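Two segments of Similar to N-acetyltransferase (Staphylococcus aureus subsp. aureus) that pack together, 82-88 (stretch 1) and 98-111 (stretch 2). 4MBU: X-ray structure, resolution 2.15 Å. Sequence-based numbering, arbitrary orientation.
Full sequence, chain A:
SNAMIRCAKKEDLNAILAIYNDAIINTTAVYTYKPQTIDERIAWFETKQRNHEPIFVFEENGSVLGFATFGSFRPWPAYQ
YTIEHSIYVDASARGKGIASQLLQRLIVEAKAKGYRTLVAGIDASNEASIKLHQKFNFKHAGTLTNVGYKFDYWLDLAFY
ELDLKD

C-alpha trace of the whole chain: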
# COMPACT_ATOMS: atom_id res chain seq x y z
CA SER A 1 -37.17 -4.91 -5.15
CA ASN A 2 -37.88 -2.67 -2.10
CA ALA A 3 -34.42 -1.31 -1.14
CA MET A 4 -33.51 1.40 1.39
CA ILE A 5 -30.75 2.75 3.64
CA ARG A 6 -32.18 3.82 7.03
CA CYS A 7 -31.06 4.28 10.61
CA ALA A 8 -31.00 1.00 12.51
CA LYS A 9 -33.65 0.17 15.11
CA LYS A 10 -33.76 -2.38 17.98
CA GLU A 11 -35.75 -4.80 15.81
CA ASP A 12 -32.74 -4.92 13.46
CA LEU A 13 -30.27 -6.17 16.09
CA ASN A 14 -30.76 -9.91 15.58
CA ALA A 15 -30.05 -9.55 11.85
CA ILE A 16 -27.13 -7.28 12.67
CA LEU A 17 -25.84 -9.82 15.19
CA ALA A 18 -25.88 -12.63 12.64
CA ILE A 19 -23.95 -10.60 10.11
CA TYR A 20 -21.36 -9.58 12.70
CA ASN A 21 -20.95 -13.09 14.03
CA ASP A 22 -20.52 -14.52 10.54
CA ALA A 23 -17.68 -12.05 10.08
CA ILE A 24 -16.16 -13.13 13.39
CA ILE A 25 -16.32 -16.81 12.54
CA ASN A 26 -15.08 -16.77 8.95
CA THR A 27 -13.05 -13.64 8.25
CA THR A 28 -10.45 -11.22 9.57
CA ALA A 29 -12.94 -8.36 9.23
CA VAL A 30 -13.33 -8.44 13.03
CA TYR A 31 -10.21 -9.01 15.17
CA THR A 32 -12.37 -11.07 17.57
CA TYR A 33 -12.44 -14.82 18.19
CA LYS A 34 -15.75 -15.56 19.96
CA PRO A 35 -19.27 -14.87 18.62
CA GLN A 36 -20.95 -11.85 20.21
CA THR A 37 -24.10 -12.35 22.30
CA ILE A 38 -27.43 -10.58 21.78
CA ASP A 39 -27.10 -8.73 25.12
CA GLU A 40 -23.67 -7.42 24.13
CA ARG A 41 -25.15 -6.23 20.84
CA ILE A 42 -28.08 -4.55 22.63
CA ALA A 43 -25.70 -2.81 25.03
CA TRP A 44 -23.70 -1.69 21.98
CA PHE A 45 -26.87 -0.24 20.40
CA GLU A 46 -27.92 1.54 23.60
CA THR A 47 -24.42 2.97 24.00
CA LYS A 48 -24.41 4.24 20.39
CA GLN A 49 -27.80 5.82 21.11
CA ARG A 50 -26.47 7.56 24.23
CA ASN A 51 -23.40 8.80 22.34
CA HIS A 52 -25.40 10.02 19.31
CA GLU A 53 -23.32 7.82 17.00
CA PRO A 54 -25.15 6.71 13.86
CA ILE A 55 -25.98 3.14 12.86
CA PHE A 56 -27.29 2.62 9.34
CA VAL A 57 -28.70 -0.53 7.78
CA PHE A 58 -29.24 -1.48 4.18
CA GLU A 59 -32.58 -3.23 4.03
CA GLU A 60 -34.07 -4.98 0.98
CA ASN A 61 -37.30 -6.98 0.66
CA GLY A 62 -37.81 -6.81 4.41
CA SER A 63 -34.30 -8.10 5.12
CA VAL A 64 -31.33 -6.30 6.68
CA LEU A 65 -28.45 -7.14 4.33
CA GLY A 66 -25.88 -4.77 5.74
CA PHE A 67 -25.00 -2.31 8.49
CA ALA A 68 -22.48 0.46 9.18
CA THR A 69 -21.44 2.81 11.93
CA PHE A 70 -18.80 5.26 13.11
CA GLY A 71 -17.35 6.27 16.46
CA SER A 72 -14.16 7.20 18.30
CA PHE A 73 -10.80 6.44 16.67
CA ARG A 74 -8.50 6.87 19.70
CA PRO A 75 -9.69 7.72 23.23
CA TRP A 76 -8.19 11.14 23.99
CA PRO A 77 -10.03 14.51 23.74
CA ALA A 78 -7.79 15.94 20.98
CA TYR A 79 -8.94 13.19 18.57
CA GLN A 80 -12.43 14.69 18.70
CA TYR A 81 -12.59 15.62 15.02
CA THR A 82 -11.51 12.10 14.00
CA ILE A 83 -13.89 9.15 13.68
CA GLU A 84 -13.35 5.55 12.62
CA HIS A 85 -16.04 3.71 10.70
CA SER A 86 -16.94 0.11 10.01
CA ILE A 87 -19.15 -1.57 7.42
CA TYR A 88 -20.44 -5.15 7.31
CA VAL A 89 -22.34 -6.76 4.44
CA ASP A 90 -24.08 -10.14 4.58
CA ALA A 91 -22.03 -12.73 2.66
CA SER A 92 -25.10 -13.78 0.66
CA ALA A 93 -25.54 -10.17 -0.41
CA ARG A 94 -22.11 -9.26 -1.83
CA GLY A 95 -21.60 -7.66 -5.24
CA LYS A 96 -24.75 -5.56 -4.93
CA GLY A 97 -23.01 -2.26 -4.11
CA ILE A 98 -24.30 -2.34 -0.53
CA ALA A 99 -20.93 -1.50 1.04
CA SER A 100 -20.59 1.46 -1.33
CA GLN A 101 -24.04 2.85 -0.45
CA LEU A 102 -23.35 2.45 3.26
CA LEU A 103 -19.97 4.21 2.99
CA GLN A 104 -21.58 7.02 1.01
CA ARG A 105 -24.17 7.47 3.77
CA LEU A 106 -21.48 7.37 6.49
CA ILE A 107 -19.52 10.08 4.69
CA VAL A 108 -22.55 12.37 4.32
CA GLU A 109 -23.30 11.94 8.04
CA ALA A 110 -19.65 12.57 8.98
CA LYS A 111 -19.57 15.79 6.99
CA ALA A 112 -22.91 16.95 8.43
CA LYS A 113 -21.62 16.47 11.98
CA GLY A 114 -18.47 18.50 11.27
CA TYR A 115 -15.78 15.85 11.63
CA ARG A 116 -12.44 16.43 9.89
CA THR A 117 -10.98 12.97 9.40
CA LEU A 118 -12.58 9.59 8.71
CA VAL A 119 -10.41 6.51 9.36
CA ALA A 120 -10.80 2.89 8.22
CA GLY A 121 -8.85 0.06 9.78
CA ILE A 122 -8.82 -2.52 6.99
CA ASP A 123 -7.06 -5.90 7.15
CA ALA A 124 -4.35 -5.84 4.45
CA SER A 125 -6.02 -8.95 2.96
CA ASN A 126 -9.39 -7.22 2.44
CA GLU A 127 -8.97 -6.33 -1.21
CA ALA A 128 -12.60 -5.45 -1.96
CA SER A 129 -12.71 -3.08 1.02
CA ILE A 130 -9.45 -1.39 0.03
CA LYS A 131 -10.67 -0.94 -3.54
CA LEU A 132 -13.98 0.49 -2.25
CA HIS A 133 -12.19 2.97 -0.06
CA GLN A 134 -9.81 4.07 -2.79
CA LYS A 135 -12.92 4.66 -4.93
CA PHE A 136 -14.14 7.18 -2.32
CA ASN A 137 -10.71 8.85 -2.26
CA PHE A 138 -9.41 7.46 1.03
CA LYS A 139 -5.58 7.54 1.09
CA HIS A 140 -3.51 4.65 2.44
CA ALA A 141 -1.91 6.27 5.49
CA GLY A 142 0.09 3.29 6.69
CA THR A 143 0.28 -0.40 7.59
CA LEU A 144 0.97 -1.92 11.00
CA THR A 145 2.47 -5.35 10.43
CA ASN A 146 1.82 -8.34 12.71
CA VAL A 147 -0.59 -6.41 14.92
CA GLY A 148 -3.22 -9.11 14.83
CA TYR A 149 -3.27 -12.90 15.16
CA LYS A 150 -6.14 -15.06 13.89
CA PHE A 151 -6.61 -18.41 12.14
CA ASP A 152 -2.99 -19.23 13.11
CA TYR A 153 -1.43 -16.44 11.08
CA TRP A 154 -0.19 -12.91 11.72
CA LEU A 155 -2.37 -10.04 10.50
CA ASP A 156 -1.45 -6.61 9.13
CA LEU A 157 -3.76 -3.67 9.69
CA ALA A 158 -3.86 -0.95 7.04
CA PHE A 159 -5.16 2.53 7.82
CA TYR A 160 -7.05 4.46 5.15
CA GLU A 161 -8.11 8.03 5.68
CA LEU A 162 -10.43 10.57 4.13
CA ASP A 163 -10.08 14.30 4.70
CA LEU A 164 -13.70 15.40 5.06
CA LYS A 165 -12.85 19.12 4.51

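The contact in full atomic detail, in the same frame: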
# COMPACT_ATOMS: atom_id res chain seq x y z
N THR A 82 -11.83 13.32 14.74
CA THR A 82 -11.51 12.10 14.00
C THR A 82 -12.47 10.99 14.41
O THR A 82 -12.69 10.77 15.61
CB THR A 82 -10.08 11.62 14.32
OG1 THR A 82 -9.16 12.65 13.98
CG2 THR A 82 -9.73 10.35 13.55
N ILE A 83 -13.04 10.31 13.42
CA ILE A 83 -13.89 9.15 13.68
C ILE A 83 -13.39 7.95 12.89
O ILE A 83 -12.76 8.11 11.85
CB ILE A 83 -15.37 9.43 13.29
CG1 ILE A 83 -15.41 10.26 12.01
CG2 ILE A 83 -16.11 10.17 14.43
CD1 ILE A 83 -16.80 10.37 11.40
N GLU A 84 -13.66 6.75 13.38
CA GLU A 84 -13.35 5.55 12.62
C GLU A 84 -14.66 4.86 12.31
O GLU A 84 -15.54 4.75 13.19
CB GLU A 84 -12.45 4.61 13.43
CG GLU A 84 -12.27 3.24 12.76
CD GLU A 84 -11.24 2.37 13.47
OE1 GLU A 84 -10.59 2.87 14.42
OE2 GLU A 84 -11.06 1.20 13.06
N HIS A 85 -14.80 4.39 11.08
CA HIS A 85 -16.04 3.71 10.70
C HIS A 85 -15.84 2.23 10.44
O HIS A 85 -14.72 1.76 10.25
CB HIS A 85 -16.65 4.33 9.45
CG HIS A 85 -15.86 4.08 8.21
ND1 HIS A 85 -14.71 4.78 7.92
CD2 HIS A 85 -16.04 3.20 7.20
CE1 HIS A 85 -14.22 4.34 6.77
NE2 HIS A 85 -15.01 3.39 6.31
N SER A 86 -16.95 1.50 10.43
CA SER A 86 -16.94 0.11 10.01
C SER A 86 -18.21 -0.24 9.25
O SER A 86 -19.29 0.33 9.50
CB SER A 86 -16.71 -0.83 11.20
OG SER A 86 -17.42 -0.42 12.34
N ILE A 87 -18.07 -1.16 8.30
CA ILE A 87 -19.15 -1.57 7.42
C ILE A 87 -19.14 -3.09 7.32
O ILE A 87 -18.08 -3.69 7.13
CB ILE A 87 -18.95 -1.01 6.00
CG1 ILE A 87 -18.95 0.52 6.00
CG2 ILE A 87 -20.03 -1.54 5.04
CD1 ILE A 87 -18.41 1.09 4.69
N TYR A 88 -20.31 -3.70 7.43
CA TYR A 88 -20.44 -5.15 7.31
C TYR A 88 -21.60 -5.49 6.39
O TYR A 88 -22.70 -4.97 6.55
CB TYR A 88 -20.65 -5.78 8.69
CG TYR A 88 -19.55 -5.47 9.67
CD1 TYR A 88 -18.39 -6.23 9.69
CD2 TYR A 88 -19.67 -4.43 10.57
CE1 TYR A 88 -17.40 -5.97 10.58
CE2 TYR A 88 -18.67 -4.15 11.47
CZ TYR A 88 -17.53 -4.93 11.46
OH TYR A 88 -16.52 -4.67 12.34
N ILE A 98 -23.77 -2.69 -1.85
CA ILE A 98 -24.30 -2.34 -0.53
C ILE A 98 -23.26 -1.63 0.34
O ILE A 98 -23.56 -0.63 1.01
CB ILE A 98 -24.84 -3.59 0.18
CG1 ILE A 98 -26.08 -4.11 -0.56
CG2 ILE A 98 -25.21 -3.29 1.63
CD1 ILE A 98 -26.46 -5.51 -0.14
N ALA A 99 -22.02 -2.14 0.32
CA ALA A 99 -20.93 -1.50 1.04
C ALA A 99 -20.74 -0.06 0.57
O ALA A 99 -20.63 0.85 1.38
CB ALA A 99 -19.63 -2.29 0.87
N SER A 100 -20.73 0.13 -0.74
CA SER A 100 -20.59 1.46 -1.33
C SER A 100 -21.68 2.44 -0.88
O SER A 100 -21.39 3.60 -0.53
CB SER A 100 -20.58 1.33 -2.86
OG SER A 100 -20.52 2.60 -3.48
N GLN A 101 -22.94 2.00 -0.89
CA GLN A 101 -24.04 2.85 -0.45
C GLN A 101 -23.96 3.20 1.04
O GLN A 101 -24.25 4.34 1.46
CB GLN A 101 -25.39 2.19 -0.78
CG GLN A 101 -25.71 2.12 -2.28
CD GLN A 101 -27.10 1.57 -2.56
OE1 GLN A 101 -28.10 2.04 -2.01
NE2 GLN A 101 -27.17 0.57 -3.42
N LEU A 102 -23.55 2.21 1.84
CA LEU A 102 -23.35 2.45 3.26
C LEU A 102 -22.23 3.47 3.50
O LEU A 102 -22.40 4.41 4.26
CB LEU A 102 -23.10 1.14 4.01
CG LEU A 102 -24.38 0.31 4.19
CD1 LEU A 102 -24.07 -1.09 4.62
CD2 LEU A 102 -25.27 0.98 5.22
N LEU A 103 -21.10 3.30 2.83
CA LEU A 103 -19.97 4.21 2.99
C LEU A 103 -20.37 5.62 2.59
O LEU A 103 -20.04 6.59 3.27
CB LEU A 103 -18.77 3.76 2.16
CG LEU A 103 -17.57 4.70 2.22
CD1 LEU A 103 -17.19 5.03 3.66
CD2 LEU A 103 -16.38 4.08 1.48
N GLN A 104 -21.08 5.73 1.48
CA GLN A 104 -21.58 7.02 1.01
C GLN A 104 -22.40 7.69 2.11
O GLN A 104 -22.20 8.88 2.44
CB GLN A 104 -22.41 6.81 -0.25
CG GLN A 104 -23.01 8.07 -0.85
CD GLN A 104 -23.83 7.77 -2.09
OE1 GLN A 104 -24.44 6.70 -2.20
NE2 GLN A 104 -23.84 8.70 -3.03
N ARG A 105 -23.32 6.93 2.71
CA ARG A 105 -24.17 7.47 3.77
C ARG A 105 -23.36 7.88 5.01
O ARG A 105 -23.59 8.95 5.60
CB ARG A 105 -25.28 6.48 4.11
CG ARG A 105 -26.27 6.97 5.16
CD ARG A 105 -27.09 8.15 4.65
NE ARG A 105 -28.01 8.64 5.68
CZ ARG A 105 -27.68 9.54 6.61
NH1 ARG A 105 -26.45 10.06 6.64
NH2 ARG A 105 -28.58 9.92 7.51
N LEU A 106 -22.39 7.05 5.39
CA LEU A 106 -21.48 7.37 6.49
C LEU A 106 -20.76 8.69 6.24
O LEU A 106 -20.69 9.53 7.13
CB LEU A 106 -20.42 6.27 6.68
CG LEU A 106 -20.88 4.95 7.29
CD1 LEU A 106 -19.73 3.92 7.26
CD2 LEU A 106 -21.39 5.16 8.71
N ILE A 107 -20.24 8.86 5.03
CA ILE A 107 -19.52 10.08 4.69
C ILE A 107 -20.43 11.30 4.78
O ILE A 107 -20.05 12.31 5.37
CB ILE A 107 -18.85 10.01 3.29
CG1 ILE A 107 -17.76 8.95 3.27
CG2 ILE A 107 -18.22 11.36 2.92
CD1 ILE A 107 -17.10 8.81 1.91
N VAL A 108 -21.64 11.22 4.21
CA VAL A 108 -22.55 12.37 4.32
C VAL A 108 -22.85 12.71 5.79
O VAL A 108 -22.88 13.89 6.18
CB VAL A 108 -23.86 12.25 3.47
CG1 VAL A 108 -23.57 11.76 2.04
CG2 VAL A 108 -24.90 11.38 4.14
N GLU A 109 -23.04 11.69 6.62
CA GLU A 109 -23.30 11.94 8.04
C GLU A 109 -22.09 12.57 8.73
O GLU A 109 -22.23 13.49 9.55
CB GLU A 109 -23.71 10.64 8.74
CG GLU A 109 -24.29 10.85 10.13
CD GLU A 109 -25.71 11.40 10.09
OE1 GLU A 109 -26.26 11.62 8.99
OE2 GLU A 109 -26.29 11.61 11.19
N ALA A 110 -20.90 12.07 8.40
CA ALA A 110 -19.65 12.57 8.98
C ALA A 110 -19.43 14.04 8.65
O ALA A 110 -19.02 14.82 9.52
CB ALA A 110 -18.47 11.74 8.48
N LYS A 111 -19.69 14.40 7.40
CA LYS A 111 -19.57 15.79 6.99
C LYS A 111 -20.61 16.65 7.70
O LYS A 111 -20.29 17.74 8.17
CB LYS A 111 -19.72 15.93 5.47
CG LYS A 111 -18.57 15.34 4.65
CD LYS A 111 -18.84 15.55 3.16
CE LYS A 111 -17.79 14.90 2.27
NZ LYS A 111 -16.59 15.75 2.04

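Strand 82-88 lies against helix 98-111 in a nearly antiparallel arrangement, the two N-to-C directions enclosing 153° and the axes approaching to 8.7 Å. As the strand advances, its partners therefore come from progressively earlier in the helix: Ile 83 lies level with Ala 110, His 85 with Leu 106 and Ile 87 with Ala 99. No hydrogen bond crosses between the stretches; the contact, which buries 339 Å² summed over both sides, rests on van der Waals packing, most of it between apolar side chains. From Leu 102 onward the amides of the helix are bonded to the carbonyl four residues earlier, as in Leu 106 N to Leu 102 O at 2.9 Å.

Strand alternation decides which residues take part. Thr 82 and Glu 84 do not reach the helix, whereas Ile 83, His 85 and Ile 87 direct their CA-to-CB bonds toward it. At Ile 83 the side chain, with chi1 p and chi2 t, brings CD1 to 3.6 Å from Ala 110 CB. The two methyls meet in simple van der Waals contact, burying apolar surface on both sides.

His 85 sits among leucines: its CD2 is 3.8 Å from Leu 106 CD1, and its NE2 is 3.8 Å from Leu 103 CD1. These are van der Waals contacts, both methyls lying obliquely to the ring, and NE2 finds its hydrogen bond elsewhere in the structure. Leu 103 leaves its backbone sideways, yet its end comes nearer the strand.

The CA-to-CB bond of Ser 86 points away, and its one contact is the carbonyl O, 4.3 Å from Leu 106 CD1. Ile 87 then makes the most extensive contact, covered over 89 Å². Its CG1 packs 3.7 Å from Leu 106 CD1 and its CD1 3.7 Å from Leu 103 CB, while CG2 lies 4.1 Å from Leu 102 CD1 and 4.3 Å from Ala 99 CB. One branched side chain thus touches two successive turns of the helix. The CA-to-CB bond of Tyr 88 again points away, and the residue makes no contact.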